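Local structure of TqaA (Penicillium aethiopicum, 5EJD) at residues A[64-69]-A[406-411]; A[58-63]-A[162-167]. The protein is a fungal nonribosomal peptide synthetase, probably a ligase, whose C-terminal condensation-type domain, described here, holds a 4'-phosphopantetheine in its pocket. All coordinates share one frame; numbering follows the deposited sequence.

How the interactions relate
Both interactions use strand 58-66, which runs between 160-168 and 408-416 in a mixed five-stranded sheet. Interaction 2 pairs its first part with 162-167 in the buried sheet interior, whereas interaction 1 pairs its last part with 406-411, on the outermost strand 408-416. Their centres lie about 16 Å apart, and their segments alternate along the chain: 58-63, 64-69, 162-167, 406-411. Y411 packs on Y61 and W63, so the two contacts touch. Because 408-416 lies in sequence between strands 377-381 and 423-429 of the other large sheet, its pairing here joins the two halves of the condensation domain, consistent with the latch crossover of this family.

Interaction 1. Residues A[64-69]-A[406-411]; sequences TIKGRS and SLDVQY
S406 meets S69 through a weak hydrogen bond, its backbone N lying 3.4 Å from S69 OG, a small polar tie suited to the loop end. L407 reaches across with CD2, which rests 4.0 Å from G67 CA. Glycine suits that place twice over: a CB on G67 would run into L407 CD2 and S406 O, and at its phi of 151° it would also press on the preceding carbonyl. D408 begins the antiparallel pairing, its N 3.0 Å from K66 O and its O accepting from K66 N. Its CG stands anti to the backbone N (chi1 176°), and OD1 receives Q410 NE2 at 3.0 Å on the syn side, in the amide plane of Q410. V409 forms a non-hydrogen-bonded pair with I65 on the opposite face, CG2 to CG2 at 4.3 Å; branched apolar chains suit this side, where L392 touches I65 and L407. Q410 N donates to T64 O and T64 N to Q410 O, both at 2.9 Å. T64 OG1 stands beside its own N, and a water links it to Q410 O. The chemistry implies a two-faced sheet margin: T64, K66, D408 and Q410 make a hydrophilic face, with I65 and V409 behind it.

Interaction 2. Residues A[58-63]-A[162-167]; sequences FHSYNW and VLTIQI
N62 and T164 lie side by side, and N62 ND2 gives a weak hydrogen bond to T164 OG1 at 2.9 Å. The same amide nitrogen donates to S60 OG at 2.8 Å, nearly in the amide plane, so one amide nitrogen of a buried asparagine is shared between two hydroxyl oxygens, the bond to T164 being the weaker. With chi1 at -177°, S60 OG is turned away from its own backbone N and also meets T164 CG2 at 3.3 Å. On that face too, Q166 OE1 approaches the rim of the F58 ring, 3.6 Å from CZ, with amide and ring planes 78° apart, while F58 CD1 lies 3.3 Å from I167 O. Replacing F58 with an alanine would probably open a gap beside Q166 OE1 and I167 O. Beneath the side chains is a regular antiparallel pairing of two inner strands, with two backbone hydrogen bonds at each of H59-I167, Y61-I165 and W63-L163. Strand 160-168 runs into the SHxxxDG motif of this condensation-type domain, whose glycine, G174, binds 4'-phosphopantetheine. On the other face, I167 CG2 meets the edge of the Y61 ring at CE2, 3.8 Å away. Farther out, D135 accepts from Q166 NE2, and helix 123-135 packs on S60, N62 and V162. Helix 177-188 lies against the opposite face, where F181 meets the rings of Y61 and W63 edge-to-face.

Interaction 1. Residues A[64-69]-A[406-411]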
ATOM      1  N   THR A  64      15.606  13.249 -11.857  1.00 28.56           N
ATOM      2  CA  THR A  64      16.483  14.077 -12.691  1.00 30.84           C
ATOM      3  C   THR A  64      16.951  15.254 -11.863  1.00 31.56           C
ATOM      4  O   THR A  64      16.132  16.062 -11.400  1.00 34.38           O
ATOM      5  CB  THR A  64      15.750  14.625 -13.923  1.00 31.45           C
ATOM      6  OG1 THR A  64      15.231  13.538 -14.670  1.00 27.93           O
ATOM      7  CG2 THR A  64      16.697  15.379 -14.817  1.00 31.45           C
ATOM      8  N   ILE A  65      18.254  15.348 -11.673  1.00 30.24           N
ATOM      9  CA  ILE A  65      18.867  16.360 -10.808  1.00 31.07           C
ATOM     10  C   ILE A  65      19.735  17.315 -11.640  1.00 31.43           C
ATOM     11  O   ILE A  65      20.689  16.868 -12.263  1.00 38.14           O
ATOM     12  CB  ILE A  65      19.743  15.654  -9.792  1.00 30.66           C
ATOM     13  CG1 ILE A  65      18.926  14.575  -9.061  1.00 31.38           C
ATOM     14  CG2 ILE A  65      20.328  16.631  -8.811  1.00 35.47           C
ATOM     15  CD1 ILE A  65      19.764  13.699  -8.156  1.00 29.10           C
ATOM     16  N   LYS A  66      19.423  18.609 -11.624  1.00 34.11           N
ATOM     17  CA  LYS A  66      20.192  19.644 -12.343  1.00 35.32           C
ATOM     18  C   LYS A  66      20.726  20.756 -11.454  1.00 35.93           C
ATOM     19  O   LYS A  66      20.004  21.292 -10.615  1.00 40.91           O
ATOM     20  CB  LYS A  66      19.322  20.298 -13.379  1.00 34.87           C
ATOM     21  CG  LYS A  66      19.030  19.391 -14.540  1.00 39.65           C
ATOM     22  CD  LYS A  66      18.078  20.046 -15.496  1.00 44.91           C
ATOM     23  CE  LYS A  66      17.747  19.096 -16.617  1.00 49.25           C
ATOM     24  NZ  LYS A  66      16.544  19.567 -17.347  1.00 52.27           N
ATOM     25  N   GLY A  67      21.994  21.107 -11.643  1.00 37.66           N
ATOM     26  CA  GLY A  67      22.641  22.169 -10.875  1.00 39.80           C
ATOM     27  C   GLY A  67      24.139  21.944 -10.725  1.00 40.40           C
ATOM     28  O   GLY A  67      24.620  20.829 -10.848  1.00 45.41           O
ATOM     29  N   ARG A  68      24.865  22.993 -10.368  1.00 46.85           N
ATOM     30  CA  ARG A  68      26.324  22.909 -10.316  1.00 51.47           C
ATOM     31  C   ARG A  68      26.869  22.346  -9.008  1.00 48.43           C
ATOM     32  O   ARG A  68      27.970  21.831  -8.962  1.00 45.09           O
ATOM     33  CB  ARG A  68      26.956  24.236 -10.615  1.00 65.65           C
ATOM     34  CG  ARG A  68      28.482  24.090 -10.688  1.00 80.82           C
ATOM     35  CD  ARG A  68      29.218  25.308 -11.279  1.00 90.40           C
ATOM     36  NE  ARG A  68      29.152  26.504 -10.368  1.00 97.69           N
ATOM     37  CZ  ARG A  68      29.221  27.782 -10.765  1.00 94.36           C
ATOM     38  NH1 ARG A  68      29.328  28.093 -12.054  1.00102.40           N
ATOM     39  NH2 ARG A  68      29.153  28.766  -9.869  1.00 85.50           N
ATOM     40  N   SER A  69      26.066  22.384  -7.957  1.00 48.86           N
ATOM     41  CA  SER A  69      26.522  21.980  -6.626  1.00 50.53           C
ATOM     42  C   SER A  69      26.367  20.472  -6.322  1.00 47.07           C
ATOM     43  O   SER A  69      26.676  20.033  -5.234  1.00 42.81           O
ATOM     44  CB  SER A  69      25.778  22.804  -5.566  1.00 52.73           C
ATOM     45  OG  SER A  69      24.600  23.426  -6.094  1.00 60.82           O
ATOM     46  N   SER A 406      22.012  25.216  -4.918  1.00 45.07           N
ATOM     47  CA  SER A 406      20.635  25.036  -5.367  1.00 50.35           C
ATOM     48  C   SER A 406      20.351  23.989  -6.475  1.00 47.37           C
ATOM     49  O   SER A 406      20.707  24.198  -7.642  1.00 54.85           O
ATOM     50  CB  SER A 406      19.969  26.369  -5.767  1.00 53.28           C
ATOM     51  OG  SER A 406      18.557  26.166  -5.760  1.00 51.84           O
ATOM     52  N   LEU A 407      19.572  22.948  -6.130  1.00 42.30           N
ATOM     53  CA  LEU A 407      19.300  21.815  -7.041  1.00 37.32           C
ATOM     54  C   LEU A 407      17.847  21.687  -7.489  1.00 33.61           C
ATOM     55  O   LEU A 407      16.942  21.657  -6.693  1.00 34.78           O
ATOM     56  CB  LEU A 407      19.710  20.518  -6.369  1.00 37.82           C
ATOM     57  CG  LEU A 407      21.189  20.424  -6.019  1.00 40.99           C
ATOM     58  CD1 LEU A 407      21.451  19.135  -5.288  1.00 42.47           C
ATOM     59  CD2 LEU A 407      22.062  20.471  -7.279  1.00 42.56           C
ATOM     60  N   ASP A 408      17.648  21.575  -8.782  1.00 32.44           N
ATOM     61  CA  ASP A 408      16.370  21.317  -9.350  1.00 34.95           C
ATOM     62  C   ASP A 408      16.184  19.782  -9.502  1.00 37.23           C
ATOM     63  O   ASP A 408      16.964  19.123 -10.195  1.00 35.76           O
ATOM     64  CB  ASP A 408      16.277  21.997 -10.698  1.00 39.72           C
ATOM     65  CG  ASP A 408      14.969  21.702 -11.424  1.00 48.45           C
ATOM     66  OD1 ASP A 408      13.907  21.637 -10.769  1.00 62.48           O
ATOM     67  OD2 ASP A 408      14.999  21.542 -12.666  1.00 52.78           O
ATOM     68  N   VAL A 409      15.137  19.234  -8.885  1.00 35.35           N
ATOM     69  CA  VAL A 409      14.951  17.803  -8.848  1.00 37.13           C
ATOM     70  C   VAL A 409      13.569  17.387  -9.304  1.00 37.25           C
ATOM     71  O   VAL A 409      12.614  17.685  -8.630  1.00 40.45           O
ATOM     72  CB  VAL A 409      15.175  17.282  -7.431  1.00 37.03           C
ATOM     73  CG1 VAL A 409      15.077  15.772  -7.394  1.00 39.51           C
ATOM     74  CG2 VAL A 409      16.555  17.677  -6.968  1.00 38.32           C
ATOM     75  N   GLN A 410      13.466  16.672 -10.424  1.00 34.62           N
ATOM     76  CA  GLN A 410      12.166  16.234 -10.954  1.00 37.39           C
ATOM     77  C   GLN A 410      11.989  14.720 -10.854  1.00 34.33           C
ATOM     78  O   GLN A 410      12.917  13.932 -11.109  1.00 33.39           O
ATOM     79  CB  GLN A 410      11.972  16.647 -12.439  1.00 41.24           C
ATOM     80  CG  GLN A 410      12.036  18.144 -12.733  1.00 52.58           C
ATOM     81  CD  GLN A 410      10.974  18.956 -11.994  1.00 59.86           C
ATOM     82  OE1 GLN A 410       9.778  18.624 -12.011  1.00 66.43           O
ATOM     83  NE2 GLN A 410      11.404  20.054 -11.367  1.00 60.50           N
ATOM     84  N   TYR A 411      10.740  14.328 -10.662  1.00 32.65           N
ATOM     85  CA  TYR A 411      10.336  12.948 -10.476  1.00 30.43           C
ATOM     86  C   TYR A 411       9.729  12.367 -11.739  1.00 30.05           C
ATOM     87  O   TYR A 411       9.022  13.034 -12.452  1.00 30.27           O
ATOM     88  CB  TYR A 411       9.306  12.914  -9.392  1.00 30.88           C
ATOM     89  CG  TYR A 411       8.610  11.613  -9.242  1.00 32.00           C
ATOM     90  CD1 TYR A 411       9.195  10.564  -8.542  1.00 30.15           C
ATOM     91  CD2 TYR A 411       7.346  11.427  -9.802  1.00 32.49           C
ATOM     92  CE1 TYR A 411       8.560   9.354  -8.427  1.00 33.70           C
ATOM     93  CE2 TYR A 411       6.705  10.220  -9.710  1.00 33.58           C
ATOM     94  CZ  TYR A 411       7.306   9.187  -8.999  1.00 37.21           C
ATOM     95  OH  TYR A 411       6.638   7.976  -8.882  1.00 41.72           O
TER
HETATM   96  O   HOH W   1      12.882  12.374 -13.474  1.00 29.24           O
HETATM   97  O   HOH W   2      15.438  18.659 -12.792  1.00 31.21           O

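Interaction 2. Residues A[58-63]-A[162-167]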
ATOM      1  N   PHE A  58       7.255  -4.146 -10.734  1.00 28.01           N
ATOM      2  CA  PHE A  58       8.630  -3.698 -10.686  1.00 27.67           C
ATOM      3  C   PHE A  58       8.670  -2.268 -11.164  1.00 25.39           C
ATOM      4  O   PHE A  58       8.080  -1.941 -12.158  1.00 19.92           O
ATOM      5  CB  PHE A  58       9.471  -4.574 -11.604  1.00 28.24           C
ATOM      6  CG  PHE A  58      10.935  -4.417 -11.404  1.00 29.71           C
ATOM      7  CD1 PHE A  58      11.491  -4.675 -10.167  1.00 32.92           C
ATOM      8  CD2 PHE A  58      11.761  -4.098 -12.439  1.00 29.91           C
ATOM      9  CE1 PHE A  58      12.852  -4.581  -9.957  1.00 31.13           C
ATOM     10  CE2 PHE A  58      13.120  -4.008 -12.244  1.00 32.33           C
ATOM     11  CZ  PHE A  58      13.664  -4.222 -10.987  1.00 32.44           C
ATOM     12  N   HIS A  59       9.371  -1.430 -10.421  1.00 24.70           N
ATOM     13  CA  HIS A  59       9.380  -0.012 -10.663  1.00 23.65           C
ATOM     14  C   HIS A  59      10.809   0.547 -10.733  1.00 24.66           C
ATOM     15  O   HIS A  59      11.719   0.058 -10.072  1.00 21.35           O
ATOM     16  CB  HIS A  59       8.693   0.679  -9.537  1.00 24.99           C
ATOM     17  CG  HIS A  59       7.225   0.634  -9.628  1.00 29.73           C
ATOM     18  ND1 HIS A  59       6.509  -0.542  -9.659  1.00 31.55           N
ATOM     19  CD2 HIS A  59       6.325   1.639  -9.676  1.00 31.26           C
ATOM     20  CE1 HIS A  59       5.230  -0.249  -9.777  1.00 32.49           C
ATOM     21  NE2 HIS A  59       5.096   1.063  -9.781  1.00 33.46           N
ATOM     22  N   SER A  60      10.954   1.603 -11.528  1.00 25.17           N
ATOM     23  CA  SER A  60      12.123   2.419 -11.525  1.00 24.05           C
ATOM     24  C   SER A  60      11.710   3.863 -11.158  1.00 24.55           C
ATOM     25  O   SER A  60      10.966   4.509 -11.896  1.00 27.56           O
ATOM     26  CB  SER A  60      12.766   2.389 -12.882  1.00 23.52           C
ATOM     27  OG  SER A  60      13.966   3.135 -12.878  1.00 23.65           O
ATOM     28  N   TYR A  61      12.138   4.322 -10.002  1.00 22.89           N
ATOM     29  CA  TYR A  61      11.839   5.660  -9.573  1.00 25.67           C
ATOM     30  C   TYR A  61      13.041   6.502  -9.948  1.00 26.32           C
ATOM     31  O   TYR A  61      14.137   6.240  -9.471  1.00 27.16           O
ATOM     32  CB  TYR A  61      11.590   5.723  -8.046  1.00 27.25           C
ATOM     33  CG  TYR A  61      10.310   5.065  -7.631  1.00 27.36           C
ATOM     34  CD1 TYR A  61       9.103   5.649  -7.943  1.00 29.90           C
ATOM     35  CD2 TYR A  61      10.303   3.852  -6.958  1.00 27.32           C
ATOM     36  CE1 TYR A  61       7.914   5.064  -7.597  1.00 30.48           C
ATOM     37  CE2 TYR A  61       9.118   3.237  -6.620  1.00 29.18           C
ATOM     38  CZ  TYR A  61       7.923   3.862  -6.927  1.00 32.54           C
ATOM     39  OH  TYR A  61       6.720   3.288  -6.592  1.00 35.85           O
ATOM     40  N   ASN A  62      12.800   7.508 -10.781  1.00 26.34           N
ATOM     41  CA  ASN A  62      13.816   8.252 -11.482  1.00 28.01           C
ATOM     42  C   ASN A  62      13.808   9.716 -11.025  1.00 31.02           C
ATOM     43  O   ASN A  62      12.768  10.386 -11.022  1.00 32.05           O
ATOM     44  CB  ASN A  62      13.525   8.271 -12.979  1.00 26.82           C
ATOM     45  CG  ASN A  62      13.216   6.912 -13.556  1.00 29.40           C
ATOM     46  OD1 ASN A  62      12.288   6.802 -14.374  1.00 34.53           O
ATOM     47  ND2 ASN A  62      13.919   5.888 -13.155  1.00 28.42           N
ATOM     48  N   TRP A  63      14.974  10.218 -10.652  1.00 30.78           N
ATOM     49  CA  TRP A  63      15.106  11.590 -10.191  1.00 29.62           C
ATOM     50  C   TRP A  63      16.098  12.292 -11.071  1.00 29.72           C
ATOM     51  O   TRP A  63      17.292  11.920 -11.092  1.00 26.25           O
ATOM     52  CB  TRP A  63      15.585  11.578  -8.769  1.00 29.04           C
ATOM     53  CG  TRP A  63      14.601  10.981  -7.850  1.00 31.35           C
ATOM     54  CD1 TRP A  63      14.624   9.709  -7.341  1.00 32.65           C
ATOM     55  CD2 TRP A  63      13.418  11.593  -7.326  1.00 29.60           C
ATOM     56  NE1 TRP A  63      13.542   9.501  -6.539  1.00 32.66           N
ATOM     57  CE2 TRP A  63      12.797  10.648  -6.494  1.00 32.22           C
ATOM     58  CE3 TRP A  63      12.838  12.836  -7.472  1.00 29.78           C
ATOM     59  CZ2 TRP A  63      11.624  10.917  -5.804  1.00 31.57           C
ATOM     60  CZ3 TRP A  63      11.658  13.114  -6.791  1.00 31.58           C
ATOM     61  CH2 TRP A  63      11.068  12.157  -5.965  1.00 31.01           C
ATOM     62  N   VAL A 162      20.727  11.663 -13.846  1.00 30.11           N
ATOM     63  CA  VAL A 162      19.542  10.937 -13.480  1.00 28.09           C
ATOM     64  C   VAL A 162      19.931   9.860 -12.523  1.00 28.01           C
ATOM     65  O   VAL A 162      20.780   9.046 -12.814  1.00 29.82           O
ATOM     66  CB  VAL A 162      18.845  10.328 -14.660  1.00 27.69           C
ATOM     67  CG1 VAL A 162      17.650   9.530 -14.171  1.00 28.62           C
ATOM     68  CG2 VAL A 162      18.358  11.418 -15.606  1.00 26.27           C
ATOM     69  N   LEU A 163      19.268   9.857 -11.370  1.00 31.03           N
ATOM     70  CA  LEU A 163      19.398   8.802 -10.381  1.00 29.96           C
ATOM     71  C   LEU A 163      18.169   7.900 -10.448  1.00 28.48           C
ATOM     72  O   LEU A 163      17.053   8.381 -10.387  1.00 26.95           O
ATOM     73  CB  LEU A 163      19.503   9.398  -8.981  1.00 31.87           C
ATOM     74  CG  LEU A 163      19.402   8.400  -7.819  1.00 34.08           C
ATOM     75  CD1 LEU A 163      20.686   7.632  -7.650  1.00 34.86           C
ATOM     76  CD2 LEU A 163      19.095   9.162  -6.564  1.00 40.15           C
ATOM     77  N   THR A 164      18.403   6.601 -10.402  1.00 28.28           N
ATOM     78  CA  THR A 164      17.358   5.625 -10.497  1.00 28.79           C
ATOM     79  C   THR A 164      17.426   4.617  -9.355  1.00 30.03           C
ATOM     80  O   THR A 164      18.483   4.124  -9.006  1.00 28.04           O
ATOM     81  CB  THR A 164      17.516   4.981 -11.859  1.00 31.01           C
ATOM     82  OG1 THR A 164      16.799   5.794 -12.794  1.00 37.62           O
ATOM     83  CG2 THR A 164      17.039   3.611 -11.921  1.00 36.70           C
ATOM     84  N   ILE A 165      16.263   4.308  -8.778  1.00 30.91           N
ATOM     85  CA  ILE A 165      16.096   3.232  -7.807  1.00 30.08           C
ATOM     86  C   ILE A 165      15.118   2.239  -8.412  1.00 27.49           C
ATOM     87  O   ILE A 165      13.953   2.578  -8.630  1.00 25.92           O
ATOM     88  CB  ILE A 165      15.491   3.761  -6.500  1.00 34.28           C
ATOM     89  CG1 ILE A 165      16.194   5.068  -6.162  1.00 41.32           C
ATOM     90  CG2 ILE A 165      15.620   2.707  -5.396  1.00 36.29           C
ATOM     91  CD1 ILE A 165      15.870   5.717  -4.826  1.00 48.02           C
ATOM     92  N   GLN A 166      15.570   1.017  -8.618  1.00 25.57           N
ATOM     93  CA  GLN A 166      14.691  -0.062  -9.016  1.00 26.84           C
ATOM     94  C   GLN A 166      14.286  -0.887  -7.825  1.00 25.80           C
ATOM     95  O   GLN A 166      15.074  -1.092  -6.913  1.00 29.32           O
ATOM     96  CB  GLN A 166      15.361  -0.975 -10.034  1.00 26.70           C
ATOM     97  CG  GLN A 166      15.589  -0.259 -11.333  1.00 26.42           C
ATOM     98  CD  GLN A 166      16.253  -1.125 -12.365  1.00 27.37           C
ATOM     99  OE1 GLN A 166      16.434  -2.323 -12.179  1.00 30.21           O
ATOM    100  NE2 GLN A 166      16.514  -0.546 -13.505  1.00 28.58           N
ATOM    101  N   ILE A 167      13.060  -1.371  -7.842  1.00 22.82           N
ATOM    102  CA  ILE A 167      12.501  -2.005  -6.671  1.00 22.86           C
ATOM    103  C   ILE A 167      11.282  -2.852  -7.028  1.00 20.50           C
ATOM    104  O   ILE A 167      10.498  -2.483  -7.881  1.00 21.77           O
ATOM    105  CB  ILE A 167      12.168  -0.924  -5.594  1.00 22.21           C
ATOM    106  CG1 ILE A 167      11.748  -1.560  -4.283  1.00 21.77           C
ATOM    107  CG2 ILE A 167      11.069  -0.001  -6.070  1.00 22.59           C
ATOM    108  CD1 ILE A 167      11.748  -0.556  -3.139  1.00 22.10           C
TER
HETATM  109  O   HOH W   3       7.580  -2.079  -7.707  1.00 23.59           O